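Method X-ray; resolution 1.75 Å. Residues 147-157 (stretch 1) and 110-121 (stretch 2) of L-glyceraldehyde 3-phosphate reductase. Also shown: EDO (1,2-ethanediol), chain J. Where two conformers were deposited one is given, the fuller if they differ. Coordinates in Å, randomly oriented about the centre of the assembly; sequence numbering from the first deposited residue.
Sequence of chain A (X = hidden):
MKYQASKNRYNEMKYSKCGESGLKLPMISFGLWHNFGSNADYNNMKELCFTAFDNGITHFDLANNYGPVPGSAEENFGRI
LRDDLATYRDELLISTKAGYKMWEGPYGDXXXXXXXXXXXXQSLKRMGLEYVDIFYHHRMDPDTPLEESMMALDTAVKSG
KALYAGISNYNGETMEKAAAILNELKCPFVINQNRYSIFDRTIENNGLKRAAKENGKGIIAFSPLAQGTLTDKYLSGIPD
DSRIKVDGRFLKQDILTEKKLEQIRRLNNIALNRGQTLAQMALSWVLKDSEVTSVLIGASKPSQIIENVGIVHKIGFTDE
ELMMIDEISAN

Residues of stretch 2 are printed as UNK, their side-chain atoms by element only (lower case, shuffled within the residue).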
# COMPACT_ATOMS: atom_id res chain seq x y z
N GLU A 147 8.39 -1.93 22.28
CA GLU A 147 7.70 -3.06 22.96
C GLU A 147 6.22 -2.72 23.22
O GLU A 147 5.37 -3.64 23.17
CB GLU A 147 8.46 -3.36 24.25
CG GLU A 147 9.90 -3.84 24.04
CD GLU A 147 11.03 -2.87 23.67
OE1 GLU A 147 10.83 -1.62 23.70
OE2 GLU A 147 12.16 -3.41 23.35
N GLU A 148 5.90 -1.47 23.53
CA GLU A 148 4.51 -1.02 23.79
C GLU A 148 3.72 -1.03 22.50
O GLU A 148 2.59 -1.54 22.51
CB GLU A 148 4.44 0.32 24.51
CG GLU A 148 3.01 0.78 24.71
CD GLU A 148 2.84 2.04 25.56
OE1 GLU A 148 3.78 2.41 26.32
OE2 GLU A 148 1.77 2.65 25.47
N SER A 149 4.24 -0.44 21.42
CA SER A 149 3.53 -0.36 20.13
C SER A 149 3.33 -1.78 19.56
O SER A 149 2.24 -2.10 19.08
CB SER A 149 4.26 0.55 19.16
OG SER A 149 4.53 1.80 19.74
N MET A 150 4.35 -2.61 19.66
CA MET A 150 4.28 -3.98 19.09
C MET A 150 3.33 -4.84 19.95
O MET A 150 2.55 -5.61 19.37
CB MET A 150 5.67 -4.60 18.99
CG MET A 150 6.60 -3.89 17.97
SD MET A 150 5.90 -3.69 16.31
CE MET A 150 5.20 -2.04 16.38
N MET A 151 3.33 -4.68 21.26
CA MET A 151 2.39 -5.43 22.13
C MET A 151 0.95 -5.01 21.81
O MET A 151 0.04 -5.84 21.95
CB MET A 151 2.72 -5.25 23.61
CG MET A 151 3.93 -6.06 24.01
SD MET A 151 4.33 -5.92 25.78
CE MET A 151 2.80 -6.66 26.38
N ALA A 152 0.73 -3.76 21.39
CA ALA A 152 -0.60 -3.28 20.98
C ALA A 152 -1.02 -4.03 19.71
O ALA A 152 -2.17 -4.48 19.64
CB ALA A 152 -0.59 -1.77 20.79
N LEU A 153 -0.13 -4.19 18.72
CA LEU A 153 -0.48 -4.97 17.50
C LEU A 153 -0.79 -6.41 17.93
O LEU A 153 -1.75 -7.04 17.42
CB LEU A 153 0.67 -4.93 16.51
CG LEU A 153 1.06 -3.57 15.94
CD1 LEU A 153 2.08 -3.72 14.84
CD2 LEU A 153 -0.15 -2.87 15.41
N ASP A 154 0.01 -6.95 18.83
CA ASP A 154 -0.19 -8.33 19.31
C ASP A 154 -1.58 -8.46 19.99
O ASP A 154 -2.30 -9.43 19.74
CB ASP A 154 0.92 -8.75 20.25
CG ASP A 154 0.72 -10.15 20.81
OD1 ASP A 154 0.66 -11.11 19.98
OD2 ASP A 154 0.57 -10.27 22.06
N THR A 155 -1.96 -7.49 20.81
CA THR A 155 -3.28 -7.50 21.46
C THR A 155 -4.36 -7.49 20.37
O THR A 155 -5.32 -8.25 20.51
CB THR A 155 -3.42 -6.32 22.41
OG1 THR A 155 -2.46 -6.53 23.46
CG2 THR A 155 -4.83 -6.22 22.93
N ALA A 156 -4.21 -6.69 19.33
CA ALA A 156 -5.15 -6.64 18.20
C ALA A 156 -5.32 -8.04 17.57
O ALA A 156 -6.47 -8.51 17.40
CB ALA A 156 -4.69 -5.65 17.18
N VAL A 157 -4.22 -8.73 17.28
CA VAL A 157 -4.28 -10.08 16.68
C VAL A 157 -4.86 -11.07 17.68
O VAL A 157 -5.76 -11.83 17.33
CB VAL A 157 -2.89 -10.49 16.18
CG1 VAL A 157 -2.88 -11.95 15.83
CG2 VAL A 157 -2.41 -9.60 15.05
N UNK A 110 0.62 8.95 17.31
CA UNK A 110 1.88 8.33 17.79
C UNK A 110 1.87 6.91 18.43
O UNK A 110 2.51 6.56 19.39
c UNK A 110 2.34 11.72 18.72
c UNK A 110 2.97 10.55 18.32
c UNK A 110 2.75 12.95 18.19
c UNK A 110 3.97 10.61 17.38
c UNK A 110 2.53 9.20 18.86
c UNK A 110 3.76 12.99 17.25
c UNK A 110 4.39 11.83 16.85
N UNK A 111 1.36 5.84 18.06
CA UNK A 111 2.22 4.86 18.95
C UNK A 111 1.87 4.30 20.38
O UNK A 111 2.33 3.14 20.76
N UNK A 112 1.19 4.99 21.30
CA UNK A 112 0.78 4.37 22.59
C UNK A 112 -0.20 3.22 22.37
O UNK A 112 -0.95 3.23 21.40
o UNK A 112 -1.11 5.85 23.01
c UNK A 112 0.15 5.39 23.52
N UNK A 113 -0.24 2.27 23.32
CA UNK A 113 -1.25 1.20 23.35
C UNK A 113 -2.65 1.84 23.39
O UNK A 113 -3.52 1.40 22.66
c UNK A 113 -2.41 -3.78 25.68
n UNK A 113 -3.29 -4.73 25.98
c UNK A 113 -1.00 0.32 24.59
c UNK A 113 -1.62 -1.49 26.08
n UNK A 113 -1.44 -3.99 24.80
c UNK A 113 -2.04 -0.76 24.82
n UNK A 113 -2.49 -2.61 26.30
N UNK A 114 -2.85 2.90 24.18
CA UNK A 114 -4.16 3.58 24.25
C UNK A 114 -4.63 4.00 22.86
O UNK A 114 -5.72 3.63 22.44
c UNK A 114 -5.14 5.82 25.04
c UNK A 114 -4.06 4.77 25.21
c UNK A 114 -7.45 6.55 25.60
n UNK A 114 -8.76 6.17 26.16
c UNK A 114 -6.51 5.35 25.44
N UNK A 115 -3.80 4.73 22.11
CA UNK A 115 -4.20 5.22 20.78
C UNK A 115 -4.42 4.05 19.84
O UNK A 115 -5.41 4.00 19.10
c UNK A 115 -4.50 6.88 18.25
c UNK A 115 -2.17 6.50 18.00
o UNK A 115 -3.54 7.38 14.75
c UNK A 115 -4.59 7.17 16.90
c UNK A 115 -2.25 6.80 16.66
c UNK A 115 -3.29 6.53 18.82
c UNK A 115 -3.47 7.14 16.10
c UNK A 115 -3.16 6.22 20.28
N UNK A 116 -3.45 3.14 19.78
CA UNK A 116 -3.47 2.06 18.78
C UNK A 116 -4.74 1.25 18.98
O UNK A 116 -5.47 1.01 18.02
c UNK A 116 -0.99 2.07 18.32
c UNK A 116 -2.17 1.24 18.81
c UNK A 116 -2.36 -0.06 18.08
c UNK A 116 0.36 1.38 18.51
N UNK A 117 -5.04 0.81 20.21
CA UNK A 117 -6.21 -0.05 20.42
C UNK A 117 -7.50 0.74 20.31
O UNK A 117 -8.45 0.18 19.78
c UNK A 117 -4.85 -1.77 21.79
c UNK A 117 -4.98 -2.78 20.69
c UNK A 117 -6.05 -0.81 21.73
c UNK A 117 -4.84 -2.45 23.14
N UNK A 118 -7.59 1.94 20.86
CA UNK A 118 -8.81 2.77 20.71
C UNK A 118 -9.07 3.02 19.22
O UNK A 118 -10.22 2.93 18.78
c UNK A 118 -8.70 4.06 21.49
N UNK A 119 -8.04 3.30 18.46
CA UNK A 119 -8.18 3.56 17.01
C UNK A 119 -8.68 2.32 16.28
O UNK A 119 -9.58 2.42 15.47
o UNK A 119 -7.15 4.31 15.04
c UNK A 119 -6.88 3.98 16.40
N UNK A 120 -8.14 1.15 16.58
CA UNK A 120 -8.60 -0.08 15.90
C UNK A 120 -10.09 -0.28 16.14
O UNK A 120 -10.76 -0.63 15.24
c UNK A 120 -7.43 -3.72 16.42
c UNK A 120 -8.14 -2.65 14.27
c UNK A 120 -8.24 -2.61 15.78
c UNK A 120 -7.81 -1.28 16.38
N UNK A 121 -10.58 -0.08 17.35
CA UNK A 121 -12.01 -0.23 17.61
C UNK A 121 -12.81 0.75 16.75
O UNK A 121 -13.89 0.37 16.22
o UNK A 121 -11.55 -2.25 19.43
c UNK A 121 -12.28 -0.03 19.10
c UNK A 121 -11.89 -1.18 20.00
o UNK A 121 -11.92 -0.99 21.28
C1 EDO J . -10.12 -2.32 22.97
O1 EDO J . -11.38 -2.98 22.88
C2 EDO J . -9.13 -3.07 23.75
O2 EDO J . -9.26 -2.87 25.15
O HOH W 1 1.06 -2.51 24.55

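Position 110 carries one carbon and then a ring of six carbons with no heteroatom; the ring leads away from the helix of stretch 1 and touches nothing there. It is Phe-110. Position 111 has no side-chain atoms. With phi/psi of 93/-34°, a CB would jam against the carbonyl oxygen of the preceding residue, so the backbone calls for Gly-111. Its O accepts a 2.8 Å hydrogen bond from Ser-149 OG.

Position 112 has one carbon and one oxygen, and its CB lies 3.7 Å from Glu-148 OE2. This is Ser-112, the N-cap: its OG accepts from the backbone N of position 115 at 3.0 Å, satisfying an amide that the first helical turn leaves without a carbonyl partner.

Position 113 shows three carbons, a nitrogen, and a carbon bearing two more nitrogens, an extended chain lying among Glu-148, Met-151, Ala-152 and Thr-155. Such a guanidinium identifies Arg-113. NH1 and NH2 donate to Thr-155 OG1 at 3.0 and 3.2 Å, and a water bridges Arg-113 NH1 (2.9 Å) to Glu-148 O (2.7 Å). The backbone N of Arg-113 donates almost linearly to Glu-148 OE2, at 3.0 Å.

Position 114, four carbons in a row ending in nitrogen, starts sideways, and its end leads away from stretch 1: Lys-114, whose charged end suits exposure. Position 115, a carbon and a six-carbon ring bearing an oxygen, is out of reach; buried Tyr-115 satisfies its hydroxyl elsewhere in the structure.

Position 116 has four carbons forked at the first, one arm two carbons long, and points toward stretch 1, against Ala-152 and Ser-149. This is Ile-116, whose CG2 packs 3.7 Å from Ala-152 CB while CD1 comes within 4.0 Å of Ser-149 CB. Position 117 also has four carbons, but forks at the second, and they lie against Ala-152 and Thr-155: Leu-117, a flexible apolar arm whose end comes nearer stretch 1. Its CD2 reaches Ala-152 O at 3.4 Å, and CD1 lies 3.8 Å from Thr-155 CG2.

Position 118, a single carbon, is out of reach: Ala-118, whose methyl needs no partner across the contact and is tolerated at a partly exposed site. Position 119, a carbon and an oxygen, is also out of reach: Ser-119, buried, its OG hydrogen-bonded elsewhere in the structure. Position 120, four carbons forked at the second, points toward stretch 1 and meets Ala-156; Leu-120 sets CD2 3.4 Å from Ala-156 CB. Position 121 has two carbons, the second carrying two oxygens, out of reach of stretch 1: Asp-121, beside ethanediol, its carboxylate suited to exposure and OD1 bonded elsewhere.

The two helices run roughly parallel, crossing at -25° with axes 9.0 Å apart. Small Ala-152 and Ala-156 leave room for Ile-116, Leu-117 and Leu-120, while the hydrogen bond donated by Ser-149 holds the loop, and those Glu-148 and Thr-155 accept from Arg-113 hold the first turn of the second helix.

Stretch 2 (110-121) FGSRKYILASLD
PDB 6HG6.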